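PDB 7DWW: msDPBB_sym2 protein from Synthetic construct, which is of unknown function but is a computationally designed, symmetric double-psi beta-barrel that reproduces a fold found in the core of RNA polymerase. Local coordinates for residues A[5-10]-A[26-31]; A[40-43]-A[49-52]. All coordinates share one frame; numbering follows the deposited sequence.

Contact 1: A[5-10]-A[26-31]; sequences VIARVA and EELMRL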
# COMPACT_ATOMS: atom_id res chain seq x y z
N VAL A 5 3.23 8.81 -4.03
CA VAL A 5 1.92 9.24 -3.53
C VAL A 5 1.88 9.04 -2.02
O VAL A 5 2.71 8.34 -1.45
CB VAL A 5 0.75 8.48 -4.20
CG1 VAL A 5 0.76 8.71 -5.68
CG2 VAL A 5 0.80 6.96 -3.85
N ILE A 6 0.92 9.69 -1.36
CA ILE A 6 0.73 9.58 0.08
C ILE A 6 -0.58 8.86 0.32
O ILE A 6 -1.61 9.20 -0.28
CB ILE A 6 0.72 10.97 0.76
CG1 ILE A 6 2.01 11.70 0.41
CG2 ILE A 6 0.47 10.87 2.23
CD1 ILE A 6 3.25 11.08 0.95
N ALA A 7 -0.56 7.87 1.19
CA ALA A 7 -1.79 7.15 1.50
C ALA A 7 -1.82 6.85 2.98
O ALA A 7 -0.79 6.87 3.66
CB ALA A 7 -1.90 5.85 0.70
N ARG A 8 -3.03 6.61 3.50
CA ARG A 8 -3.20 6.21 4.88
C ARG A 8 -3.24 4.70 4.99
O ARG A 8 -3.88 4.02 4.17
CB ARG A 8 -4.48 6.78 5.48
CG ARG A 8 -4.25 7.59 6.73
CD ARG A 8 -5.52 8.29 7.16
NE ARG A 8 -5.43 9.75 7.17
CZ ARG A 8 -4.77 10.48 8.07
NH1 ARG A 8 -4.09 9.88 9.04
NH2 ARG A 8 -4.79 11.81 7.99
N VAL A 9 -2.60 4.17 6.02
CA VAL A 9 -2.45 2.73 6.18
C VAL A 9 -3.77 2.16 6.68
O VAL A 9 -4.38 2.71 7.62
CB VAL A 9 -1.29 2.42 7.14
CG1 VAL A 9 -1.26 0.94 7.55
CG2 VAL A 9 0.03 2.89 6.51
N ALA A 10 -4.25 1.10 6.04
CA ALA A 10 -5.41 0.33 6.46
C ALA A 10 -5.09 -1.15 6.43
O ALA A 10 -4.17 -1.59 5.77
CB ALA A 10 -6.63 0.60 5.58
N GLU A 26 -7.35 1.73 -8.27
CA GLU A 26 -6.88 1.94 -9.64
C GLU A 26 -6.43 3.39 -9.89
O GLU A 26 -5.38 3.64 -10.49
CB GLU A 26 -7.95 1.54 -10.65
CG GLU A 26 -7.66 2.04 -12.07
CD GLU A 26 -7.92 1.01 -13.15
OE1 GLU A 26 -7.18 0.99 -14.16
OE2 GLU A 26 -8.88 0.22 -13.00
N GLU A 27 -7.23 4.38 -9.47
CA GLU A 27 -6.84 5.76 -9.74
C GLU A 27 -5.49 6.09 -9.11
O GLU A 27 -4.66 6.78 -9.72
CB GLU A 27 -7.91 6.73 -9.23
CG GLU A 27 -9.07 6.82 -10.15
CD GLU A 27 -10.07 7.87 -9.73
OE1 GLU A 27 -9.66 8.87 -9.11
OE2 GLU A 27 -11.26 7.66 -10.00
N LEU A 28 -5.29 5.63 -7.88
CA LEU A 28 -4.06 5.96 -7.18
C LEU A 28 -2.86 5.24 -7.82
O LEU A 28 -1.78 5.83 -7.98
CB LEU A 28 -4.20 5.62 -5.70
CG LEU A 28 -3.06 6.13 -4.83
CD1 LEU A 28 -2.87 7.60 -5.01
CD2 LEU A 28 -3.32 5.77 -3.37
N MET A 29 -3.04 3.96 -8.19
CA MET A 29 -1.98 3.26 -8.93
C MET A 29 -1.67 3.97 -10.23
O MET A 29 -0.50 4.05 -10.62
CB MET A 29 -2.38 1.81 -9.24
CG MET A 29 -2.59 0.94 -7.98
SD MET A 29 -2.97 -0.77 -8.40
CE MET A 29 -1.50 -1.15 -9.38
N ARG A 30 -2.70 4.45 -10.95
CA ARG A 30 -2.46 5.13 -12.23
C ARG A 30 -1.62 6.39 -12.03
O ARG A 30 -0.66 6.64 -12.77
CB ARG A 30 -3.77 5.50 -12.90
CG ARG A 30 -4.39 4.45 -13.79
CD ARG A 30 -5.75 4.91 -14.30
NE ARG A 30 -5.66 5.54 -15.61
CZ ARG A 30 -6.23 5.06 -16.71
NH1 ARG A 30 -6.93 3.93 -16.66
NH2 ARG A 30 -6.10 5.70 -17.87
N LEU A 31 -1.97 7.16 -11.01
CA LEU A 31 -1.25 8.39 -10.69
C LEU A 31 0.20 8.09 -10.32
O LEU A 31 1.12 8.77 -10.81
CB LEU A 31 -1.94 9.12 -9.54
CG LEU A 31 -1.50 10.56 -9.39
CD1 LEU A 31 -2.07 11.39 -10.51
CD2 LEU A 31 -2.00 11.05 -8.02
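Val5 and Leu28 meet tip to tip between strand 5-10 and helix 26-31. Leu28 CG lies anti to the backbone N (chi1 -170°), which carries the two methyls out toward the strand. CD1 settles against the branch point of Val5, 3.8 Å from Val5 CB. The same methyl is almost equally close to Val5 CG1 and Val5 CG2, at 3.9 Å each. Leu28 CD1 therefore rests against the whole isopropyl group and not one methyl of it. The second methyl of Leu28, CD2, turns to the next inward residue of the strand and lies 4.3 Å from Ala7 CB. One turn further along the helix, Leu31 adds a looser contact at the border, with CD2 4.3 Å from Val5 CG1. All three contacts are apolar. The strand and helix run nearly antiparallel, at 152°, with their axes 9.8 Å apart at closest approach. Asn63 touches both Ala7 and Leu28, and Val5 also packs on Ile85 of strand 82-87. Leu28 N is hydrogen-bonded to Asp25 OD2 just before the helix. The contact is plain apolar packing of a short helix, through Leu28 and Leu31, against the first strand of a double-psi beta-barrel.

Contact 2: A[40-43]-A[49-52]; sequences VEIM and IARV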
# COMPACT_ATOMS: atom_id res chain seq x y z
N VAL A 40 7.07 -1.45 -5.05
CA VAL A 40 6.98 -0.09 -4.53
C VAL A 40 7.69 -0.12 -3.20
O VAL A 40 7.75 -1.15 -2.54
CB VAL A 40 5.51 0.40 -4.34
CG1 VAL A 40 4.82 0.59 -5.69
CG2 VAL A 40 4.77 -0.50 -3.40
N GLU A 41 8.21 1.04 -2.81
CA GLU A 41 8.82 1.24 -1.51
C GLU A 41 7.85 2.05 -0.64
O GLU A 41 7.28 3.04 -1.11
CB GLU A 41 10.19 1.94 -1.64
CG GLU A 41 10.86 2.35 -0.34
CD GLU A 41 12.31 2.78 -0.53
OE1 GLU A 41 12.68 3.14 -1.66
OE2 GLU A 41 13.08 2.77 0.46
N ILE A 42 7.65 1.60 0.60
CA ILE A 42 6.72 2.23 1.52
C ILE A 42 7.50 2.71 2.72
O ILE A 42 8.22 1.92 3.35
CB ILE A 42 5.59 1.27 1.95
CG1 ILE A 42 4.84 0.78 0.71
CG2 ILE A 42 4.65 2.00 2.93
CD1 ILE A 42 4.09 -0.51 0.93
N MET A 43 7.37 3.99 3.05
CA MET A 43 8.19 4.62 4.08
C MET A 43 7.34 5.40 5.07
O MET A 43 6.29 5.97 4.73
CB MET A 43 9.22 5.57 3.47
CG MET A 43 9.74 5.16 2.11
SD MET A 43 10.80 6.43 1.39
CE MET A 43 11.70 6.97 2.84
N ILE A 49 9.97 -2.71 0.99
CA ILE A 49 9.59 -2.83 -0.41
C ILE A 49 8.58 -3.96 -0.54
O ILE A 49 8.82 -5.08 -0.07
CB ILE A 49 10.83 -3.05 -1.30
CG1 ILE A 49 11.86 -1.94 -1.02
CG2 ILE A 49 10.42 -3.03 -2.77
CD1 ILE A 49 13.22 -2.14 -1.66
N ALA A 50 7.47 -3.69 -1.23
CA ALA A 50 6.34 -4.62 -1.33
C ALA A 50 5.91 -4.67 -2.78
O ALA A 50 6.40 -3.90 -3.62
CB ALA A 50 5.19 -4.16 -0.43
N ARG A 51 4.93 -5.50 -3.09
CA ARG A 51 4.40 -5.53 -4.47
C ARG A 51 2.97 -4.99 -4.40
O ARG A 51 2.34 -5.18 -3.40
CB ARG A 51 4.52 -6.91 -5.10
CG ARG A 51 5.96 -7.33 -5.32
CD ARG A 51 6.22 -8.36 -6.41
NE ARG A 51 7.64 -8.52 -6.59
CZ ARG A 51 8.33 -7.99 -7.58
NH1 ARG A 51 7.71 -7.27 -8.50
NH2 ARG A 51 9.63 -8.17 -7.66
N VAL A 52 2.50 -4.40 -5.48
CA VAL A 52 1.17 -3.72 -5.50
C VAL A 52 0.12 -4.56 -6.22
O VAL A 52 0.44 -5.13 -7.23
CB VAL A 52 1.30 -2.34 -6.16
CG1 VAL A 52 0.04 -1.53 -6.04
CG2 VAL A 52 2.45 -1.56 -5.59
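The backbones of Val40 and Ala50 are joined as an antiparallel hydrogen-bonded pair, each residue using both its N-H and its C=O. Val40 N donates to Ala50 O at 2.9 Å with an N-H...O angle of 164°. Ala50 N returns a bond to Val40 O, also 2.9 Å and nearly straight. Val40 O takes a further, weaker approach from Ile49, whose CA lies 3.3 Å away in a CA-H...O contact. Side chains cover both faces of this paired backbone. On one face are Val40 and Ala50, with Val52 beside them. Val40 and Val52 cross at about a right angle. Val52 CG2 stands anti to its own carbonyl carbon and presses on both methyls of Val40. It is 3.2 Å from Val40 CG1 and 3.4 Å from Val40 CG2, both tighter than usual van der Waals contact. Ile42 joins through the end of its chain, with CD1 4.0 Å from Ala50 CB. The other face carries Glu41 and Ile49, a non-hydrogen-bonded pair. Here the aliphatic base of Glu41 is used, with CB 4.3 Å from Ile49 CG1. The carboxylate has its partner outside the two segments: Glu41 OE2 is hydrogen-bonded to Ser47 OG. The two segments belong to the hairpin of strands 39-43 and 47-54, and their axes cross at 124°, far from a flat antiparallel pairing. Strand 82-87 continues the sheet beyond 39-43, bonding to Glu41 and Met43. Strand 21-24 lies along the far side of 47-54 and bonds to Arg51. Helix 69-75 packs Leu75 on Ile42 and Leu71 on Ala50.

How the contacts relate
Contact 2 is the more buried of the two and the larger, with 275 Å² against 161 Å². Contact 1 is only partly buried, and Leu31 at its border is exposed. Their chemistry follows their place. Contact 2 joins neighbouring strands of the barrel by backbone bonds as well as packing, whereas contact 1 lays a helix on a strand through side chains alone. Strands 4-11, 39-43 and 47-54 belong to one sheet, with 82-87 between 4-11 and 39-43. The contacts follow each other along the chain, and their centres are 12 Å apart. They meet where Met29 CE packs 3.7 Å from Val52 CG1.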